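Local coordinates for UPF0141 protein yjdB (Campylobacter jejuni subsp. jejuni HB93-13, PDB 4TN0) that probably transfers phosphoethanolamine onto cell-surface acceptors through its zinc-binding periplasmic domain of alkaline phosphatase-like fold, and is required for polymyxin resistance and motility, at residues A28-Y33 against Q250-A255; F222-H227 against L276-L281; F282-G287 against E299-N304. All blocks are in the same frame, centred on the assembly; numbering follows the deposited sequence.

How the contacts relate
The three contacts lie in one alkaline phosphatase-like domain, on and beside its mixed central sheet. Contacts 1 and 2 have centres about 10 Å apart and touch, as at Y33 OH and Y223 OH; strands 252-259 and 218-224 are neighbours in the sheet. Their segments alternate along the chain. Contact 2 carries the zinc ligands D226 and H227. Contact 3 comes last in the sequence, about 12 Å from contact 2 and about 21 Å from contact 1, centre to centre. Strand 276-277 leads into helix 281-288, and contacts 2 and 3 touch: N280 ND2 meets Y300 O, and F222 and L276 pack on L302. Together they link metal site, sheet and C-terminal loop.

Contact 1: residues A28-Y33 against Q250-A255; sequences ARAANY and QTHIPA
This contact lies at the start of strand 252-259, where the loop that follows strand 18-24 folds over the central sheet of the alkaline phosphatase-like domain. Its one cross-segment hydrogen bond joins backbones. A30 N gives its hydrogen to H252 O at 2.9 Å, nearly straight at 170°, from a little above the carbonyl plane. Next to this bond, A30 CB lies over the imidazole. H252 has CG anti to its backbone N (chi1 -174°), and A30 CB sits above the middle of the H252 ring, 3.5 Å from its centroid, a CH-pi contact. H252 ND1 bonds to F58 O, which fixes the turn of the ring.

P254 makes the second CH-pi contact. Its pyrrolidine crosses the Y33 side chain at about a right angle. P254 CB lies over the centre of one Y33 ring face, 3.5 Å from the centroid, and P254 CG is 3.4 Å from Y33 CZ. The other end of the proline ring rests on the backbone, with P254 CD 3.4 Å from A28 O. Y33 CG stands beside the backbone N, and the phenol OH bonds to Y223 OH.

R29 CB points away from the strand, and its extended chain grips N32 side-on: R29 NE is 2.8 Å and R29 NH2 3.1 Å from the single acceptor N32 OD1. That atom lies in the guanidinium plane. These bonds brace the turn, and the salt bridge of R29 NH1 to E233 ties it to another part of the chain.

Helix 186-211 packs against A28, N32 and Y33 through L197. F58 and F54 of strand 53-59 touch I253 and P254 respectively, and Y223 of strand 218-224 touches both A28 and P254.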
ATOM      1  N   ALA A  28      -7.349   2.769  -4.785  1.00 35.41           N
ATOM      2  CA  ALA A  28      -6.912   2.143  -6.035  1.00 38.52           C
ATOM      3  C   ALA A  28      -7.397   0.686  -6.142  1.00 41.77           C
ATOM      4  O   ALA A  28      -7.269  -0.102  -5.193  1.00 35.79           O
ATOM      5  CB  ALA A  28      -5.402   2.206  -6.163  1.00 36.07           C
ATOM      6  N   ARG A  29      -7.914   0.336  -7.319  1.00 36.26           N
ATOM      7  CA  ARG A  29      -8.459  -0.971  -7.554  1.00 34.05           C
ATOM      8  C   ARG A  29      -7.626  -1.625  -8.636  1.00 41.25           C
ATOM      9  O   ARG A  29      -7.167  -0.951  -9.554  1.00 35.85           O
ATOM     10  CB  ARG A  29      -9.932  -0.891  -7.978  1.00 33.44           C
ATOM     11  CG  ARG A  29     -10.186  -0.544  -9.444  1.00 31.30           C
ATOM     12  CD  ARG A  29     -11.656  -0.191  -9.687  1.00 28.92           C
ATOM     13  NE  ARG A  29     -11.978  -0.190 -11.111  1.00 34.86           N
ATOM     14  CZ  ARG A  29     -13.200  -0.012 -11.613  1.00 36.50           C
ATOM     15  NH1 ARG A  29     -14.232   0.193 -10.810  1.00 35.23           N
ATOM     16  NH2 ARG A  29     -13.391  -0.046 -12.922  1.00 32.97           N
ATOM     17  N   ALA A  30      -7.444  -2.942  -8.514  1.00 41.39           N
ATOM     18  CA  ALA A  30      -6.544  -3.718  -9.369  1.00 40.19           C
ATOM     19  C   ALA A  30      -6.969  -3.748 -10.835  1.00 44.08           C
ATOM     20  O   ALA A  30      -6.117  -3.759 -11.725  1.00 44.76           O
ATOM     21  CB  ALA A  30      -6.420  -5.157  -8.828  1.00 45.89           C
ATOM     22  N   ALA A  31      -8.282  -3.808 -11.078  1.00 43.37           N
ATOM     23  CA  ALA A  31      -8.849  -3.951 -12.424  1.00 36.20           C
ATOM     24  C   ALA A  31      -8.398  -2.849 -13.386  1.00 42.22           C
ATOM     25  O   ALA A  31      -8.587  -2.961 -14.595  1.00 45.97           O
ATOM     26  CB  ALA A  31     -10.378  -3.987 -12.357  1.00 32.70           C
ATOM     27  N   ASN A  32      -7.853  -1.762 -12.853  1.00 42.45           N
ATOM     28  CA  ASN A  32      -7.429  -0.648 -13.709  1.00 45.03           C
ATOM     29  C   ASN A  32      -5.911  -0.493 -13.720  1.00 45.20           C
ATOM     30  O   ASN A  32      -5.384   0.583 -13.960  1.00 44.80           O
ATOM     31  CB  ASN A  32      -8.084   0.659 -13.280  1.00 39.80           C
ATOM     32  CG  ASN A  32      -9.555   0.722 -13.638  1.00 39.15           C
ATOM     33  OD1 ASN A  32     -10.324  -0.191 -13.343  1.00 43.70           O
ATOM     34  ND2 ASN A  32      -9.952   1.804 -14.276  1.00 36.08           N
ATOM     35  N   TYR A  33      -5.216  -1.576 -13.412  1.00 47.75           N
ATOM     36  CA  TYR A  33      -3.766  -1.611 -13.494  1.00 47.55           C
ATOM     37  C   TYR A  33      -3.340  -2.273 -14.813  1.00 52.02           C
ATOM     38  O   TYR A  33      -3.776  -3.381 -15.142  1.00 48.09           O
ATOM     39  CB  TYR A  33      -3.183  -2.317 -12.258  1.00 42.22           C
ATOM     40  CG  TYR A  33      -3.016  -1.345 -11.115  1.00 41.75           C
ATOM     41  CD1 TYR A  33      -4.125  -0.749 -10.520  1.00 37.18           C
ATOM     42  CD2 TYR A  33      -1.743  -0.981 -10.656  1.00 43.45           C
ATOM     43  CE1 TYR A  33      -3.982   0.177  -9.497  1.00 37.32           C
ATOM     44  CE2 TYR A  33      -1.584  -0.059  -9.623  1.00 35.75           C
ATOM     45  CZ  TYR A  33      -2.714   0.525  -9.058  1.00 39.31           C
ATOM     46  OH  TYR A  33      -2.591   1.437  -8.042  1.00 41.09           O
ATOM     47  N   GLN A 250     -14.207  -3.505  -5.452  1.00 33.32           N
ATOM     48  CA  GLN A 250     -13.915  -2.935  -4.136  1.00 31.74           C
ATOM     49  C   GLN A 250     -12.937  -3.763  -3.293  1.00 33.00           C
ATOM     50  O   GLN A 250     -12.327  -3.210  -2.385  1.00 32.98           O
ATOM     51  CB  GLN A 250     -15.209  -2.699  -3.352  1.00 26.56           C
ATOM     52  CG  GLN A 250     -16.023  -1.575  -3.977  1.00 29.95           C
ATOM     53  CD  GLN A 250     -17.233  -1.166  -3.163  1.00 28.31           C
ATOM     54  OE1 GLN A 250     -17.290  -1.331  -1.926  1.00 28.08           O
ATOM     55  NE2 GLN A 250     -18.213  -0.623  -3.855  1.00 24.91           N
ATOM     56  N   THR A 251     -12.780  -5.057  -3.586  1.00 30.23           N
ATOM     57  CA  THR A 251     -11.911  -5.929  -2.784  1.00 34.71           C
ATOM     58  C   THR A 251     -10.596  -6.334  -3.471  1.00 37.07           C
ATOM     59  O   THR A 251      -9.599  -6.676  -2.803  1.00 40.61           O
ATOM     60  CB  THR A 251     -12.666  -7.237  -2.372  1.00 33.90           C
ATOM     61  OG1 THR A 251     -13.077  -7.953  -3.543  1.00 35.24           O
ATOM     62  CG2 THR A 251     -13.890  -6.904  -1.570  1.00 33.41           C
ATOM     63  N   HIS A 252     -10.597  -6.297  -4.798  1.00 36.21           N
ATOM     64  CA  HIS A 252      -9.435  -6.706  -5.590  1.00 39.04           C
ATOM     65  C   HIS A 252      -8.512  -5.501  -5.818  1.00 43.12           C
ATOM     66  O   HIS A 252      -8.830  -4.593  -6.609  1.00 40.09           O
ATOM     67  CB  HIS A 252      -9.910  -7.313  -6.922  1.00 38.21           C
ATOM     68  CG  HIS A 252      -8.818  -7.896  -7.767  1.00 45.07           C
ATOM     69  ND1 HIS A 252      -7.546  -8.147  -7.286  1.00 43.00           N
ATOM     70  CD2 HIS A 252      -8.811  -8.273  -9.070  1.00 42.89           C
ATOM     71  CE1 HIS A 252      -6.805  -8.655  -8.257  1.00 43.97           C
ATOM     72  NE2 HIS A 252      -7.549  -8.742  -9.349  1.00 44.44           N
ATOM     73  N   ILE A 253      -7.378  -5.502  -5.116  1.00 41.05           N
ATOM     74  CA  ILE A 253      -6.460  -4.364  -5.082  1.00 41.22           C
ATOM     75  C   ILE A 253      -5.134  -4.683  -5.747  1.00 44.93           C
ATOM     76  O   ILE A 253      -4.748  -5.850  -5.848  1.00 47.76           O
ATOM     77  CB  ILE A 253      -6.152  -3.917  -3.621  1.00 40.17           C
ATOM     78  CG1 ILE A 253      -5.825  -5.148  -2.760  1.00 36.88           C
ATOM     79  CG2 ILE A 253      -7.299  -3.125  -3.031  1.00 38.58           C
ATOM     80  CD1 ILE A 253      -5.290  -4.824  -1.389  1.00 37.79           C
ATOM     81  N   PRO A 254      -4.401  -3.638  -6.152  1.00 45.35           N
ATOM     82  CA  PRO A 254      -3.039  -3.829  -6.634  1.00 46.33           C
ATOM     83  C   PRO A 254      -2.060  -4.048  -5.481  1.00 47.04           C
ATOM     84  O   PRO A 254      -2.227  -3.502  -4.386  1.00 40.51           O
ATOM     85  CB  PRO A 254      -2.742  -2.506  -7.335  1.00 43.43           C
ATOM     86  CG  PRO A 254      -3.492  -1.525  -6.510  1.00 41.22           C
ATOM     87  CD  PRO A 254      -4.796  -2.220  -6.241  1.00 43.28           C
ATOM     88  N   ALA A 255      -1.039  -4.851  -5.741  1.00 48.53           N
ATOM     89  CA  ALA A 255       0.114  -4.903  -4.869  1.00 49.47           C
ATOM     90  C   ALA A 255       1.338  -4.941  -5.766  1.00 52.04           C
ATOM     91  O   ALA A 255       1.364  -5.668  -6.773  1.00 51.19           O
ATOM     92  CB  ALA A 255       0.056  -6.103  -3.936  1.00 46.06           C
TER

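Contact 2: residues F222-H227 against L276-L281; sequences FYLSDH and LSQDNL
Q278 NE2 is held by two backbone carbonyls. Its bond to D226 O is 3.0 Å long and nearly straight at 176°. D226 O lies in the plane of the Q278 amide, while the donor stands above the carbonyl plane. The second bond, from Q278 NE2 to S225 O, is short at 2.8 Å but bent to 119°, and so weak. The other end of the amide, Q278 OE1, accepts from C61 N, so both ends of the group are satisfied and its flip is fixed. D226 O is itself bonded to S68 OG as well.

Q278 reaches these carbonyls because its chain is extended beyond CG. On the way it crosses L224 obliquely, with Q278 CG 3.8 Å from L224 CD1. L224 CG is wedged between its own N and C (chi1 69°), and from there CD1 reaches Q278. Two residues earlier on the strand, F222 runs alongside L281 in the opposite sense, and L281 CD1 comes 4.0 Å from F222 CE2. L22 of strand 18-24 touches F222, L224 and L281.

The turn that presents Q278 is tied internally. S277 OG accepts from D279 N at 3.2 Å, an ST turn. S277 N gives its hydrogen to N280 OD1 at 3.0 Å, in the plane of that carbonyl.

D226 OD2 and H227 NE2 both bind the zinc ion, and D226 OD1 accepts from T27 N. Q278 is thus a second-shell residue: it holds the backbone beneath the metal ligands rather than the metal. Metal ligands just past the end of strand 218-224, joined by E26 beyond strand 18-24 and by phosphothreonine 65, form the zinc site of an alkaline phosphatase-like fold.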
ATOM      1  N   PHE A 222       7.351  -1.707  -1.121  1.00 46.73           N
ATOM      2  CA  PHE A 222       6.106  -2.458  -1.179  1.00 44.96           C
ATOM      3  C   PHE A 222       4.934  -1.494  -1.134  1.00 46.80           C
ATOM      4  O   PHE A 222       4.826  -0.665  -0.210  1.00 41.80           O
ATOM      5  CB  PHE A 222       5.990  -3.490  -0.049  1.00 40.02           C
ATOM      6  CG  PHE A 222       4.835  -4.436  -0.233  1.00 41.54           C
ATOM      7  CD1 PHE A 222       4.720  -5.179  -1.394  1.00 40.24           C
ATOM      8  CD2 PHE A 222       3.855  -4.559   0.732  1.00 38.65           C
ATOM      9  CE1 PHE A 222       3.646  -6.026  -1.590  1.00 40.86           C
ATOM     10  CE2 PHE A 222       2.802  -5.403   0.554  1.00 36.03           C
ATOM     11  CZ  PHE A 222       2.690  -6.146  -0.613  1.00 39.18           C
ATOM     12  N   TYR A 223       4.097  -1.580  -2.172  1.00 45.72           N
ATOM     13  CA  TYR A 223       2.906  -0.739  -2.320  1.00 44.33           C
ATOM     14  C   TYR A 223       1.636  -1.580  -2.400  1.00 43.63           C
ATOM     15  O   TYR A 223       1.566  -2.530  -3.188  1.00 43.19           O
ATOM     16  CB  TYR A 223       3.019   0.142  -3.572  1.00 46.57           C
ATOM     17  CG  TYR A 223       1.690   0.663  -4.116  1.00 45.16           C
ATOM     18  CD1 TYR A 223       1.096   0.072  -5.226  1.00 43.03           C
ATOM     19  CD2 TYR A 223       1.039   1.752  -3.531  1.00 43.07           C
ATOM     20  CE1 TYR A 223      -0.100   0.535  -5.734  1.00 43.63           C
ATOM     21  CE2 TYR A 223      -0.187   2.218  -4.039  1.00 40.26           C
ATOM     22  CZ  TYR A 223      -0.738   1.603  -5.146  1.00 39.68           C
ATOM     23  OH  TYR A 223      -1.937   2.029  -5.674  1.00 39.23           O
ATOM     24  N   LEU A 224       0.635  -1.225  -1.600  1.00 40.37           N
ATOM     25  CA  LEU A 224      -0.699  -1.825  -1.748  1.00 42.25           C
ATOM     26  C   LEU A 224      -1.792  -0.820  -1.396  1.00 38.38           C
ATOM     27  O   LEU A 224      -1.582   0.113  -0.618  1.00 34.99           O
ATOM     28  CB  LEU A 224      -0.873  -3.082  -0.881  1.00 35.84           C
ATOM     29  CG  LEU A 224      -0.928  -2.982   0.643  1.00 39.79           C
ATOM     30  CD1 LEU A 224      -1.284  -4.352   1.214  1.00 41.73           C
ATOM     31  CD2 LEU A 224       0.371  -2.466   1.257  1.00 37.51           C
ATOM     32  N   SER A 225      -2.972  -1.026  -1.959  1.00 38.90           N
ATOM     33  CA  SER A 225      -4.078  -0.133  -1.682  1.00 37.31           C
ATOM     34  C   SER A 225      -4.835  -0.623  -0.463  1.00 31.68           C
ATOM     35  O   SER A 225      -4.741  -1.803  -0.121  1.00 38.22           O
ATOM     36  CB  SER A 225      -5.009  -0.037  -2.889  1.00 36.46           C
ATOM     37  OG  SER A 225      -5.944   1.000  -2.678  1.00 38.09           O
ATOM     38  N   ASP A 226      -5.561   0.276   0.203  1.00 29.44           N
ATOM     39  CA  ASP A 226      -6.427  -0.129   1.306  1.00 30.69           C
ATOM     40  C   ASP A 226      -7.682  -0.874   0.812  1.00 32.04           C
ATOM     41  O   ASP A 226      -8.144  -1.785   1.490  1.00 33.11           O
ATOM     42  CB  ASP A 226      -6.831   1.069   2.186  1.00 27.47           C
ATOM     43  CG  ASP A 226      -7.564   2.173   1.416  1.00 35.13           C
ATOM     44  OD1 ASP A 226      -7.551   2.153   0.167  1.00 35.55           O
ATOM     45  OD2 ASP A 226      -8.124   3.086   2.066  1.00 32.00           O
ATOM     46  N   HIS A 227      -8.213  -0.501  -0.352  1.00 33.38           N
ATOM     47  CA  HIS A 227      -9.403  -1.154  -0.951  1.00 35.50           C
ATOM     48  C   HIS A 227      -9.644  -0.637  -2.384  1.00 36.25           C
ATOM     49  O   HIS A 227      -8.921   0.235  -2.881  1.00 36.65           O
ATOM     50  CB  HIS A 227     -10.651  -0.903  -0.127  1.00 29.16           C
ATOM     51  CG  HIS A 227     -10.894   0.547   0.133  1.00 34.05           C
ATOM     52  ND1 HIS A 227     -11.334   1.407  -0.851  1.00 32.91           N
ATOM     53  CD2 HIS A 227     -10.723   1.301   1.248  1.00 32.35           C
ATOM     54  CE1 HIS A 227     -11.424   2.630  -0.351  1.00 35.73           C
ATOM     55  NE2 HIS A 227     -11.066   2.590   0.920  1.00 32.87           N
ATOM     56  N   LEU A 276      -3.382 -14.046  -2.632  1.00 50.59           N
ATOM     57  CA  LEU A 276      -2.858 -13.410  -1.432  1.00 50.98           C
ATOM     58  C   LEU A 276      -3.771 -12.253  -1.044  1.00 49.04           C
ATOM     59  O   LEU A 276      -4.811 -12.058  -1.668  1.00 43.28           O
ATOM     60  CB  LEU A 276      -1.428 -12.942  -1.669  1.00 46.41           C
ATOM     61  CG  LEU A 276      -0.509 -14.080  -2.090  1.00 52.55           C
ATOM     62  CD1 LEU A 276       0.640 -13.573  -2.938  1.00 56.65           C
ATOM     63  CD2 LEU A 276       0.016 -14.755  -0.833  1.00 50.19           C
ATOM     64  N   SER A 277      -3.389 -11.501  -0.011  1.00 48.25           N
ATOM     65  CA  SER A 277      -4.259 -10.476   0.546  1.00 44.90           C
ATOM     66  C   SER A 277      -3.569  -9.625   1.602  1.00 43.09           C
ATOM     67  O   SER A 277      -2.416  -9.819   1.900  1.00 44.57           O
ATOM     68  CB  SER A 277      -5.497 -11.121   1.161  1.00 43.05           C
ATOM     69  OG  SER A 277      -5.148 -11.804   2.348  1.00 46.34           O
ATOM     70  N   GLN A 278      -4.296  -8.673   2.166  1.00 44.02           N
ATOM     71  CA  GLN A 278      -3.758  -7.851   3.238  1.00 41.88           C
ATOM     72  C   GLN A 278      -3.418  -8.694   4.468  1.00 43.42           C
ATOM     73  O   GLN A 278      -2.600  -8.286   5.306  1.00 51.15           O
ATOM     74  CB  GLN A 278      -4.744  -6.735   3.595  1.00 39.67           C
ATOM     75  CG  GLN A 278      -4.556  -5.500   2.703  1.00 40.69           C
ATOM     76  CD  GLN A 278      -5.771  -4.586   2.638  1.00 38.04           C
ATOM     77  OE1 GLN A 278      -6.737  -4.749   3.382  1.00 37.34           O
ATOM     78  NE2 GLN A 278      -5.734  -3.628   1.712  1.00 40.40           N
ATOM     79  N   ASP A 279      -4.028  -9.871   4.571  1.00 38.90           N
ATOM     80  CA  ASP A 279      -3.684 -10.823   5.634  1.00 50.84           C
ATOM     81  C   ASP A 279      -2.155 -11.060   5.703  1.00 45.82           C
ATOM     82  O   ASP A 279      -1.579 -11.176   6.777  1.00 46.81           O
ATOM     83  CB  ASP A 279      -4.414 -12.153   5.415  1.00 47.53           C
ATOM     84  CG  ASP A 279      -5.899 -12.085   5.772  1.00 46.63           C
ATOM     85  OD1 ASP A 279      -6.337 -11.059   6.337  1.00 41.38           O
ATOM     86  OD2 ASP A 279      -6.620 -13.080   5.506  1.00 47.87           O
ATOM     87  N   ASN A 280      -1.525 -11.093   4.534  1.00 45.27           N
ATOM     88  CA  ASN A 280      -0.107 -11.335   4.381  1.00 47.08           C
ATOM     89  C   ASN A 280       0.807 -10.212   4.856  1.00 49.98           C
ATOM     90  O   ASN A 280       2.016 -10.413   4.907  1.00 50.31           O
ATOM     91  CB  ASN A 280       0.215 -11.602   2.907  1.00 47.91           C
ATOM     92  CG  ASN A 280      -0.387 -12.887   2.401  1.00 51.47           C
ATOM     93  OD1 ASN A 280      -1.465 -12.891   1.809  1.00 52.86           O
ATOM     94  ND2 ASN A 280       0.308 -13.994   2.629  1.00 54.51           N
ATOM     95  N   LEU A 281       0.274  -9.038   5.199  1.00 49.07           N
ATOM     96  CA  LEU A 281       1.180  -7.909   5.425  1.00 47.87           C
ATOM     97  C   LEU A 281       1.897  -8.082   6.758  1.00 49.56           C
ATOM     98  O   LEU A 281       3.080  -7.754   6.891  1.00 49.51           O
ATOM     99  CB  LEU A 281       0.444  -6.548   5.401  1.00 37.93           C
ATOM    100  CG  LEU A 281       1.416  -5.366   5.622  1.00 43.69           C
ATOM    101  CD1 LEU A 281       2.464  -5.282   4.520  1.00 40.98           C
ATOM    102  CD2 LEU A 281       0.765  -3.983   5.823  1.00 40.89           C
TER

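Contact 3: residues F282-G287 against E299-N304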
ATOM      1  N   PHE A 282       1.211  -8.682   7.720  1.00 49.17           N
ATOM      2  CA  PHE A 282       1.772  -8.805   9.056  1.00 48.79           C
ATOM      3  C   PHE A 282       3.080  -9.605   9.057  1.00 54.54           C
ATOM      4  O   PHE A 282       4.112  -9.096   9.497  1.00 51.60           O
ATOM      5  CB  PHE A 282       0.763  -9.451  10.006  1.00 46.49           C
ATOM      6  CG  PHE A 282       1.239  -9.521  11.426  1.00 51.76           C
ATOM      7  CD1 PHE A 282       1.196  -8.398  12.238  1.00 48.15           C
ATOM      8  CD2 PHE A 282       1.778 -10.694  11.936  1.00 52.59           C
ATOM      9  CE1 PHE A 282       1.643  -8.457  13.545  1.00 51.49           C
ATOM     10  CE2 PHE A 282       2.235 -10.757  13.242  1.00 52.49           C
ATOM     11  CZ  PHE A 282       2.170  -9.637  14.046  1.00 52.91           C
ATOM     12  N   SER A 283       3.052 -10.837   8.543  1.00 52.09           N
ATOM     13  CA  SER A 283       4.247 -11.677   8.590  1.00 56.10           C
ATOM     14  C   SER A 283       5.300 -11.168   7.618  1.00 58.92           C
ATOM     15  O   SER A 283       6.502 -11.302   7.885  1.00 58.05           O
ATOM     16  CB  SER A 283       3.922 -13.143   8.267  1.00 56.80           C
ATOM     17  OG  SER A 283       3.188 -13.769   9.308  1.00 53.03           O
ATOM     18  N   THR A 284       4.856 -10.551   6.521  1.00 56.10           N
ATOM     19  CA  THR A 284       5.793 -10.010   5.535  1.00 56.73           C
ATOM     20  C   THR A 284       6.631  -8.906   6.157  1.00 55.87           C
ATOM     21  O   THR A 284       7.824  -8.786   5.870  1.00 62.16           O
ATOM     22  CB  THR A 284       5.077  -9.456   4.277  1.00 54.88           C
ATOM     23  OG1 THR A 284       4.433 -10.527   3.583  1.00 50.79           O
ATOM     24  CG2 THR A 284       6.078  -8.817   3.329  1.00 49.54           C
ATOM     25  N   LEU A 285       6.014  -8.131   7.044  1.00 55.33           N
ATOM     26  CA  LEU A 285       6.696  -7.014   7.697  1.00 54.77           C
ATOM     27  C   LEU A 285       7.625  -7.483   8.833  1.00 54.54           C
ATOM     28  O   LEU A 285       8.698  -6.918   9.050  1.00 54.67           O
ATOM     29  CB  LEU A 285       5.665  -6.019   8.225  1.00 51.86           C
ATOM     30  CG  LEU A 285       4.952  -5.089   7.234  1.00 48.05           C
ATOM     31  CD1 LEU A 285       4.035  -4.198   8.028  1.00 48.81           C
ATOM     32  CD2 LEU A 285       5.915  -4.239   6.411  1.00 47.42           C
ATOM     33  N   LEU A 286       7.209  -8.505   9.567  1.00 54.34           N
ATOM     34  CA  LEU A 286       8.079  -9.068  10.586  1.00 57.07           C
ATOM     35  C   LEU A 286       9.248  -9.751   9.884  1.00 58.95           C
ATOM     36  O   LEU A 286      10.411  -9.456  10.161  1.00 56.50           O
ATOM     37  CB  LEU A 286       7.326 -10.054  11.475  1.00 55.48           C
ATOM     38  CG  LEU A 286       6.229  -9.501  12.375  1.00 51.31           C
ATOM     39  CD1 LEU A 286       5.954 -10.460  13.517  1.00 52.21           C
ATOM     40  CD2 LEU A 286       6.630  -8.154  12.908  1.00 51.95           C
ATOM     41  N   GLY A 287       8.922 -10.627   8.936  1.00 58.79           N
ATOM     42  CA  GLY A 287       9.922 -11.373   8.194  1.00 61.52           C
ATOM     43  C   GLY A 287      10.996 -10.526   7.535  1.00 63.77           C
ATOM     44  O   GLY A 287      12.140 -10.961   7.378  1.00 70.25           O
ATOM     45  N   GLU A 299       4.505 -18.990   6.288  1.00 66.59           N
ATOM     46  CA  GLU A 299       3.701 -19.352   5.138  1.00 66.90           C
ATOM     47  C   GLU A 299       2.757 -18.219   4.762  1.00 67.53           C
ATOM     48  O   GLU A 299       1.791 -18.416   4.016  1.00 63.22           O
ATOM     49  CB  GLU A 299       2.932 -20.620   5.452  1.00 65.31           C
ATOM     50  CG  GLU A 299       3.578 -21.383   6.574  1.00 70.55           C
ATOM     51  CD  GLU A 299       3.152 -22.831   6.619  1.00 79.13           C
ATOM     52  OE1 GLU A 299       2.037 -23.137   6.130  1.00 74.71           O
ATOM     53  OE2 GLU A 299       3.946 -23.658   7.134  1.00 79.72           O
ATOM     54  N   TYR A 300       3.066 -17.034   5.286  1.00 64.47           N
ATOM     55  CA  TYR A 300       2.347 -15.810   4.972  1.00 61.18           C
ATOM     56  C   TYR A 300       3.288 -14.649   4.613  1.00 65.83           C
ATOM     57  O   TYR A 300       2.827 -13.547   4.289  1.00 62.83           O
ATOM     58  CB  TYR A 300       1.455 -15.414   6.151  1.00 61.04           C
ATOM     59  CG  TYR A 300       0.060 -15.991   6.078  1.00 62.23           C
ATOM     60  CD1 TYR A 300      -0.406 -16.859   7.058  1.00 60.62           C
ATOM     61  CD2 TYR A 300      -0.790 -15.674   5.020  1.00 61.38           C
ATOM     62  CE1 TYR A 300      -1.681 -17.385   6.991  1.00 59.03           C
ATOM     63  CE2 TYR A 300      -2.063 -16.195   4.945  1.00 59.71           C
ATOM     64  CZ  TYR A 300      -2.508 -17.045   5.933  1.00 60.61           C
ATOM     65  OH  TYR A 300      -3.777 -17.566   5.855  1.00 65.57           O
ATOM     66  N   ASP A 301       4.597 -14.893   4.677  1.00 60.06           N
ATOM     67  CA  ASP A 301       5.599 -13.894   4.303  1.00 59.71           C
ATOM     68  C   ASP A 301       5.800 -13.937   2.784  1.00 66.28           C
ATOM     69  O   ASP A 301       6.217 -14.958   2.242  1.00 66.20           O
ATOM     70  CB  ASP A 301       6.907 -14.161   5.053  1.00 63.76           C
ATOM     71  CG  ASP A 301       7.931 -13.037   4.916  1.00 65.61           C
ATOM     72  OD1 ASP A 301       8.801 -12.954   5.809  1.00 67.84           O
ATOM     73  OD2 ASP A 301       7.886 -12.241   3.946  1.00 68.09           O
ATOM     74  N   LEU A 302       5.476 -12.840   2.098  1.00 65.75           N
ATOM     75  CA  LEU A 302       5.547 -12.792   0.637  1.00 64.43           C
ATOM     76  C   LEU A 302       6.965 -13.022   0.123  1.00 65.61           C
ATOM     77  O   LEU A 302       7.156 -13.558  -0.968  1.00 67.33           O
ATOM     78  CB  LEU A 302       5.012 -11.456   0.111  1.00 62.26           C
ATOM     79  CG  LEU A 302       3.571 -11.062   0.462  1.00 59.37           C
ATOM     80  CD1 LEU A 302       3.309  -9.611   0.026  1.00 50.58           C
ATOM     81  CD2 LEU A 302       2.542 -12.021  -0.147  1.00 49.41           C
ATOM     82  N   LEU A 303       7.953 -12.605   0.906  1.00 65.50           N
ATOM     83  CA  LEU A 303       9.356 -12.757   0.525  1.00 67.70           C
ATOM     84  C   LEU A 303      10.053 -13.950   1.220  1.00 71.54           C
ATOM     85  O   LEU A 303      11.218 -13.861   1.611  1.00 69.73           O
ATOM     86  CB  LEU A 303      10.101 -11.461   0.812  1.00 64.54           C
ATOM     87  CG  LEU A 303       9.468 -10.274   0.090  1.00 59.44           C
ATOM     88  CD1 LEU A 303      10.186  -8.992   0.425  1.00 55.68           C
ATOM     89  CD2 LEU A 303       9.438 -10.512  -1.410  1.00 66.81           C
ATOM     90  N   ASN A 304       9.328 -15.059   1.366  1.00 68.61           N
ATOM     91  CA  ASN A 304       9.835 -16.263   2.022  1.00 69.79           C
ATOM     92  C   ASN A 304       9.372 -17.486   1.247  1.00 72.36           C
ATOM     93  O   ASN A 304       8.182 -17.633   0.957  1.00 70.98           O
ATOM     94  CB  ASN A 304       9.375 -16.350   3.489  1.00 68.86           C
ATOM     95  CG  ASN A 304       9.897 -17.614   4.216  1.00 71.45           C
ATOM     96  OD1 ASN A 304       9.696 -18.746   3.763  1.00 69.26           O
ATOM     97  ND2 ASN A 304      10.545 -17.413   5.357  1.00 66.68           N
TER
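Helix 281-288 runs past an irregular segment that folds into a type I beta turn from D301 to N304, and the backbones come closest at T284 and D301, 4.1 Å between their CA atoms. The turn also contains an Asx turn: D301 OD2 accepts from L303 N at 3.1 Å, met from above the carboxylate plane.

T284 makes the one hydrogen bond across the contact. L302 N points straight at T284 OG1, at 2.9 Å and 175°. T284 OG1 stands anti to the carbonyl carbon (chi1 -65°), beside its own backbone N. One hydroxyl therefore accepts from the loop at L302 N and gives its hydrogen to N280 O, just before the helix. L302 crosses T284 obliquely, and L302 CG comes 3.3 Å from T284 OG1. Beside T284, S283 packs on Y300, with S283 OG 4.0 Å from Y300 CB. S283 OG bonds to E297 N.

L285 faces the sheet at L20 and L22, while L303 rests on helix 264-271. The T284 to L302 bond and the packing of D301 close the C-terminal loop onto helix 281-288.

D301 has CG anti to its backbone N, so the carboxylate lies along the helix surface. Its OD1 bonds to Y296 OH. D301 OD1 takes up the place where a side chain at G287 would begin, 3.1 Å from G287 CA.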